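Local structure of CRISPR-associated endoribonuclease Cas2 2 (Sulfolobus solfataricus, 3EXC) at residues 71-74 with 75-78; 18-21 with 22-26. The protein cuts single-stranded RNA as a magnesium-dependent endoribonuclease of CRISPR antiviral defence, working as a homodimer that joins a Cas1 dimer in a heterotetramer. The protein carries 2 engineered substitutions. All blocks are in the same frame, centred on the assembly; numbering follows the deposited sequence.

Interaction 1 of 2, residues 71-74 with 75-78; sequences GIRD and WERR
Arg73 and Glu76 form a salt bridge one turn apart on the short helix 72-76, with Arg73 NH2 2.8 Å from Glu76 OE1. The oxygen lies close to the guanidinium plane, but the nitrogen comes to its anti side and the two flat groups are turned 60° apart; one N-H makes the bond, at an N-H...O angle of 154°. Bends at chi2 and chi3 bring the guanidinium back to Glu76. The other branch of the carboxylate, OE2, lies 3.9 Å from Ile72 CD1, and that methyl also meets the edge of the Trp75 ring.

Beneath these side chains run three backbone bonds, from the N-H groups of Trp75, Glu76 and Arg77 to the carbonyls of Gly71, Ile72 and Arg73. At the N-cap, Asp74 OD2 takes the Gly71 N-H at 3.2 Å. Arg78 N and NH2 reach Trp75 O from opposite faces of its carbonyl plane, NH2 at 2.7 Å, and NH2 also lies above one face of the indole, offset toward its rim.

Trp75 packs on Leu7 of strand 5-11, makes a cation-pi contact with Lys5 and touches Ile68 of the second subunit. Like-charged Arg77 NE lies 4.3 Å from Arg73 NH1, and Asp74 OD2 nears Asp74 OD2 of the second subunit. Glu76 thus probably offsets part of the positive charge of Arg73 and Arg77, while the indole joins helix to sheet and dimer partner.

Interaction 2 of 2, residues 18-21 with 22-26; sequences RNKL and ANNLK
Leu21 overlaps Leu25 one turn further along helix 15-27, its CG 4.0 Å from Leu25 CD1 where the two side chains slant across each other. Their first torsions differ: CG of Leu21 stands opposite its own backbone N (chi1 -177°), whereas CG of Leu25 lies beside its N (chi1 -57°), a turn that brings the branched end back toward residue 21. Leu25 CG therefore also rests 3.2 Å from Leu21 O, the carbonyl that accepts the Leu25 N-H at 2.8 Å in an essentially straight bond.

The same i to i+4 pattern ties Ala22 N to Arg18 O, Asn23 N to Asn19 O and Asn24 N to Lys20 O. On the outer side, Asn23 CG comes within 3.1 Å of Asn19 O, alongside the main-chain bond that this oxygen already accepts. Lys20 and Asn24 run side by side and point the same way.

Leu21, Ala22 and Leu25 all touch Tyr10 of strand 5-11. Ala22 and Leu25 also pack on Phe38 of strand 37-41, while Leu21 meets Val54 and Ile57 and Leu25 meets Leu50, all of helix 47-57. This is the amphipathic helix-on-sheet packing of a ferredoxin-like fold. At the start of the segment Arg18 makes a salt bridge with Asp15 through NH2; its side chain lies about 7 Å from that of Asp11, the predicted catalytic magnesium ligand.

Greasy groups thus fill the side facing the sheet and the neighbouring helix. Asn19, Lys20 and Asn23 are exposed, while Asn24 lies at the border and touches Ile57, and the main-chain bonds pair the peptide groups along the turn.

How the interactions relate
The two contacts are separate pieces of local helix structure, their centres 24 Å apart on opposite sides of the chain's centre, with nearest atoms about 13 Å apart. Interaction 2 is partly buried and belongs to a long helix lying on the sheet, so leucine packing dominates; its first residue, Arg18, lies near the predicted magnesium ligand Asp11. Interaction 1 is a surface contact on a short helix between strands 64-70 and 79-82, where charged side chains do more of the work and a tryptophan is the buried element. Both meet strand 5-11, through Tyr10 in interaction 2 and through Lys5 and Leu7 in interaction 1. Within the dimer, interaction 1 alone touches the second subunit.

Interaction 1 of 2, residues 71-74 with 75-78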
ATOM      1  N   GLY A  71      10.604   4.408   8.479  1.00 28.52           N
ATOM      2  CA  GLY A  71      12.021   4.772   8.533  1.00 27.46           C
ATOM      3  C   GLY A  71      12.640   4.287   7.225  1.00 27.78           C
ATOM      4  O   GLY A  71      12.175   3.339   6.563  1.00 27.28           O
ATOM      5  N   ILE A  72      13.701   4.934   6.838  1.00 27.71           N
ATOM      6  CA  ILE A  72      14.434   4.575   5.647  1.00 28.72           C
ATOM      7  C   ILE A  72      14.843   3.088   5.664  1.00 28.00           C
ATOM      8  O   ILE A  72      14.739   2.420   4.638  1.00 29.05           O
ATOM      9  CB  ILE A  72      15.655   5.570   5.472  1.00 29.31           C
ATOM     10  CG1 ILE A  72      16.493   5.227   4.232  1.00 31.97           C
ATOM     11  CG2 ILE A  72      16.550   5.562   6.680  1.00 33.39           C
ATOM     12  CD1 ILE A  72      15.582   5.219   2.854  1.00 38.76           C
ATOM     13  N   ARG A  73      15.324   2.563   6.801  1.00 27.20           N
ATOM     14  CA  ARG A  73      15.801   1.188   6.845  1.00 26.53           C
ATOM     15  C   ARG A  73      14.645   0.201   6.690  1.00 27.29           C
ATOM     16  O   ARG A  73      14.843  -0.828   6.085  1.00 26.41           O
ATOM     17  CB  ARG A  73      16.627   0.890   8.102  1.00 25.12           C
ATOM     18  CG  ARG A  73      17.962   1.601   8.094  1.00 25.47           C
ATOM     19  CD  ARG A  73      18.951   1.068   6.988  1.00 23.33           C
ATOM     20  NE  ARG A  73      19.265  -0.363   7.162  1.00 20.82           N
ATOM     21  CZ  ARG A  73      19.124  -1.310   6.234  1.00 22.46           C
ATOM     22  NH1 ARG A  73      19.421  -2.547   6.553  1.00 20.53           N
ATOM     23  NH2 ARG A  73      18.695  -1.036   4.999  1.00 21.76           N
ATOM     24  N   ASP A  74      13.454   0.510   7.224  1.00 28.14           N
ATOM     25  CA  ASP A  74      12.277  -0.343   6.995  1.00 29.91           C
ATOM     26  C   ASP A  74      11.910  -0.365   5.517  1.00 30.43           C
ATOM     27  O   ASP A  74      11.551  -1.401   4.974  1.00 31.05           O
ATOM     28  CB  ASP A  74      11.001   0.216   7.676  1.00 31.08           C
ATOM     29  CG  ASP A  74      11.146   0.398   9.175  1.00 39.72           C
ATOM     30  OD1 ASP A  74      11.750  -0.544   9.810  1.00 43.36           O
ATOM     31  OD2 ASP A  74      10.637   1.504   9.711  1.00 50.99           O
ATOM     32  N   TRP A  75      11.938   0.779   4.845  1.00 29.85           N
ATOM     33  CA  TRP A  75      11.633   0.782   3.413  1.00 29.22           C
ATOM     34  C   TRP A  75      12.681  -0.050   2.617  1.00 29.48           C
ATOM     35  O   TRP A  75      12.385  -0.893   1.736  1.00 29.34           O
ATOM     36  CB  TRP A  75      11.682   2.220   2.960  1.00 29.63           C
ATOM     37  CG  TRP A  75      11.603   2.328   1.480  1.00 32.44           C
ATOM     38  CD1 TRP A  75      12.565   2.823   0.633  1.00 32.56           C
ATOM     39  CD2 TRP A  75      10.505   1.914   0.659  1.00 31.01           C
ATOM     40  NE1 TRP A  75      12.115   2.744  -0.689  1.00 32.17           N
ATOM     41  CE2 TRP A  75      10.856   2.198  -0.691  1.00 31.92           C
ATOM     42  CE3 TRP A  75       9.266   1.292   0.934  1.00 32.06           C
ATOM     43  CZ2 TRP A  75      10.021   1.886  -1.759  1.00 32.15           C
ATOM     44  CZ3 TRP A  75       8.414   1.004  -0.125  1.00 31.12           C
ATOM     45  CH2 TRP A  75       8.806   1.281  -1.456  1.00 31.97           C
ATOM     46  N   GLU A  76      13.949   0.200   2.944  1.00 28.10           N
ATOM     47  CA  GLU A  76      15.061  -0.541   2.321  1.00 26.51           C
ATOM     48  C   GLU A  76      14.928  -2.052   2.465  1.00 26.90           C
ATOM     49  O   GLU A  76      15.251  -2.770   1.576  1.00 28.03           O
ATOM     50  CB  GLU A  76      16.404  -0.047   2.888  1.00 24.20           C
ATOM     51  CG  GLU A  76      16.670   1.276   2.273  1.00 25.02           C
ATOM     52  CD  GLU A  76      17.998   1.875   2.669  1.00 32.44           C
ATOM     53  OE1 GLU A  76      18.600   1.455   3.697  1.00 32.97           O
ATOM     54  OE2 GLU A  76      18.464   2.788   1.929  1.00 38.08           O
ATOM     55  N   ARG A  77      14.454  -2.525   3.591  1.00 26.19           N
ATOM     56  CA  ARG A  77      14.354  -3.923   3.799  1.00 27.87           C
ATOM     57  C   ARG A  77      13.032  -4.481   3.343  1.00 27.91           C
ATOM     58  O   ARG A  77      12.753  -5.593   3.636  1.00 28.92           O
ATOM     59  CB  ARG A  77      14.529  -4.255   5.274  1.00 26.05           C
ATOM     60  CG  ARG A  77      15.916  -3.849   5.805  1.00 27.99           C
ATOM     61  CD  ARG A  77      16.373  -4.761   6.975  1.00 26.13           C
ATOM     62  NE  ARG A  77      16.897  -6.002   6.358  1.00 31.29           N
ATOM     63  CZ  ARG A  77      16.374  -7.246   6.497  1.00 30.76           C
ATOM     64  NH1 ARG A  77      16.925  -8.248   5.856  1.00 28.31           N
ATOM     65  NH2 ARG A  77      15.365  -7.508   7.302  1.00 28.51           N
ATOM     66  N   ARG A  78      12.222  -3.743   2.616  1.00 28.55           N
ATOM     67  CA  ARG A  78      11.033  -4.345   2.006  1.00 28.20           C
ATOM     68  C   ARG A  78      11.462  -5.529   1.109  1.00 28.57           C
ATOM     69  O   ARG A  78      12.616  -5.656   0.724  1.00 26.54           O
ATOM     70  CB  ARG A  78      10.386  -3.285   1.103  1.00 26.76           C
ATOM     71  CG  ARG A  78      11.241  -2.997  -0.136  1.00 28.36           C
ATOM     72  CD  ARG A  78      10.693  -1.782  -0.906  1.00 27.61           C
ATOM     73  NE  ARG A  78      11.464  -1.416  -2.070  1.00 25.72           N
ATOM     74  CZ  ARG A  78      12.603  -0.717  -2.003  1.00 35.28           C
ATOM     75  NH1 ARG A  78      13.232  -0.356  -3.134  1.00 30.33           N
ATOM     76  NH2 ARG A  78      13.134  -0.396  -0.806  1.00 31.96           N
TER

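Interaction 2 of 2, residues 18-21 with 22-26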
ATOM      1  N   ARG A  18      -8.848   8.555  -9.597  1.00 41.71           N
ATOM      2  CA  ARG A  18      -7.602   7.820  -9.384  1.00 42.19           C
ATOM      3  C   ARG A  18      -6.407   8.417 -10.144  1.00 42.01           C
ATOM      4  O   ARG A  18      -5.326   8.558  -9.599  1.00 41.26           O
ATOM      5  CB  ARG A  18      -7.701   6.308  -9.667  1.00 42.62           C
ATOM      6  CG  ARG A  18      -6.345   5.521  -9.500  1.00 46.31           C
ATOM      7  CD  ARG A  18      -6.479   4.001  -9.252  1.00 53.02           C
ATOM      8  NE  ARG A  18      -7.289   3.495 -10.340  1.00 59.09           N
ATOM      9  CZ  ARG A  18      -8.626   3.499 -10.326  1.00 61.47           C
ATOM     10  NH1 ARG A  18      -9.253   3.929  -9.242  1.00 64.00           N
ATOM     11  NH2 ARG A  18      -9.345   3.068 -11.366  1.00 59.26           N
ATOM     12  N   ASN A  19      -6.553   8.802 -11.400  1.00 42.19           N
ATOM     13  CA  ASN A  19      -5.343   9.337 -11.994  1.00 41.32           C
ATOM     14  C   ASN A  19      -5.100  10.813 -11.819  1.00 39.61           C
ATOM     15  O   ASN A  19      -3.954  11.225 -11.939  1.00 39.71           O
ATOM     16  CB  ASN A  19      -5.194   8.944 -13.432  1.00 43.69           C
ATOM     17  CG  ASN A  19      -6.452   8.997 -14.148  1.00 46.12           C
ATOM     18  OD1 ASN A  19      -6.541   8.492 -15.263  1.00 52.31           O
ATOM     19  ND2 ASN A  19      -7.469   9.606 -13.532  1.00 51.14           N
ATOM     20  N   LYS A  20      -6.135  11.604 -11.514  1.00 37.22           N
ATOM     21  CA  LYS A  20      -5.885  12.920 -10.934  1.00 34.78           C
ATOM     22  C   LYS A  20      -4.973  12.799  -9.709  1.00 33.46           C
ATOM     23  O   LYS A  20      -4.001  13.542  -9.577  1.00 33.11           O
ATOM     24  CB  LYS A  20      -7.172  13.542 -10.508  1.00 34.99           C
ATOM     25  CG  LYS A  20      -7.078  15.045 -10.281  1.00 37.66           C
ATOM     26  CD  LYS A  20      -8.483  15.667 -10.003  1.00 36.06           C
ATOM     27  CE  LYS A  20      -8.590  17.048 -10.530  1.00 34.89           C
ATOM     28  NZ  LYS A  20      -9.986  17.541 -10.447  1.00 35.47           N
ATOM     29  N   LEU A  21      -5.283  11.861  -8.815  1.00 31.61           N
ATOM     30  CA  LEU A  21      -4.469  11.646  -7.582  1.00 31.02           C
ATOM     31  C   LEU A  21      -3.053  11.199  -7.922  1.00 31.49           C
ATOM     32  O   LEU A  21      -2.119  11.813  -7.469  1.00 30.67           O
ATOM     33  CB  LEU A  21      -5.139  10.637  -6.641  1.00 29.84           C
ATOM     34  CG  LEU A  21      -4.413  10.398  -5.316  1.00 29.55           C
ATOM     35  CD1 LEU A  21      -4.394  11.652  -4.481  1.00 31.43           C
ATOM     36  CD2 LEU A  21      -5.099   9.266  -4.565  1.00 25.93           C
ATOM     37  N   ALA A  22      -2.916  10.190  -8.792  1.00 32.48           N
ATOM     38  CA  ALA A  22      -1.599   9.708  -9.265  1.00 33.79           C
ATOM     39  C   ALA A  22      -0.822  10.879  -9.826  1.00 34.69           C
ATOM     40  O   ALA A  22       0.346  11.053  -9.495  1.00 34.83           O
ATOM     41  CB  ALA A  22      -1.727   8.612 -10.304  1.00 32.39           C
ATOM     42  N   ASN A  23      -1.483  11.708 -10.630  1.00 36.03           N
ATOM     43  CA  ASN A  23      -0.820  12.869 -11.257  1.00 37.21           C
ATOM     44  C   ASN A  23      -0.329  13.849 -10.233  1.00 36.75           C
ATOM     45  O   ASN A  23       0.779  14.381 -10.363  1.00 36.56           O
ATOM     46  CB  ASN A  23      -1.750  13.643 -12.218  1.00 37.85           C
ATOM     47  CG  ASN A  23      -1.976  12.919 -13.530  1.00 40.75           C
ATOM     48  OD1 ASN A  23      -1.342  11.873 -13.808  1.00 47.13           O
ATOM     49  ND2 ASN A  23      -2.919  13.422 -14.323  1.00 38.05           N
ATOM     50  N   ASN A  24      -1.178  14.116  -9.240  1.00 36.13           N
ATOM     51  CA  ASN A  24      -0.797  15.040  -8.167  1.00 35.80           C
ATOM     52  C   ASN A  24       0.256  14.568  -7.186  1.00 35.03           C
ATOM     53  O   ASN A  24       1.130  15.332  -6.772  1.00 35.24           O
ATOM     54  CB  ASN A  24      -2.015  15.546  -7.460  1.00 35.49           C
ATOM     55  CG  ASN A  24      -2.652  16.690  -8.231  1.00 37.91           C
ATOM     56  OD1 ASN A  24      -3.528  16.470  -9.103  1.00 35.13           O
ATOM     57  ND2 ASN A  24      -2.142  17.915  -7.985  1.00 37.68           N
ATOM     58  N   LEU A  25       0.176  13.309  -6.821  1.00 34.03           N
ATOM     59  CA  LEU A  25       1.277  12.667  -6.080  1.00 34.59           C
ATOM     60  C   LEU A  25       2.647  12.763  -6.837  1.00 35.09           C
ATOM     61  O   LEU A  25       3.646  13.035  -6.204  1.00 35.25           O
ATOM     62  CB  LEU A  25       0.894  11.201  -5.705  1.00 33.12           C
ATOM     63  CG  LEU A  25      -0.381  10.940  -4.892  1.00 30.75           C
ATOM     64  CD1 LEU A  25      -0.578   9.428  -4.683  1.00 26.74           C
ATOM     65  CD2 LEU A  25      -0.261  11.646  -3.565  1.00 28.41           C
ATOM     66  N   LYS A  26       2.704  12.553  -8.162  1.00 36.20           N
ATOM     67  CA  LYS A  26       3.975  12.736  -8.873  1.00 39.17           C
ATOM     68  C   LYS A  26       4.398  14.204  -8.713  1.00 40.17           C
ATOM     69  O   LYS A  26       5.554  14.490  -8.397  1.00 40.67           O
ATOM     70  CB  LYS A  26       3.887  12.428 -10.375  1.00 39.39           C
ATOM     71  CG  LYS A  26       3.682  10.975 -10.697  1.00 42.76           C
ATOM     72  CD  LYS A  26       3.468  10.826 -12.235  1.00 49.54           C
ATOM     73  CE  LYS A  26       2.357   9.755 -12.643  1.00 52.62           C
ATOM     74  NZ  LYS A  26       2.714   8.267 -12.586  1.00 51.65           N
TER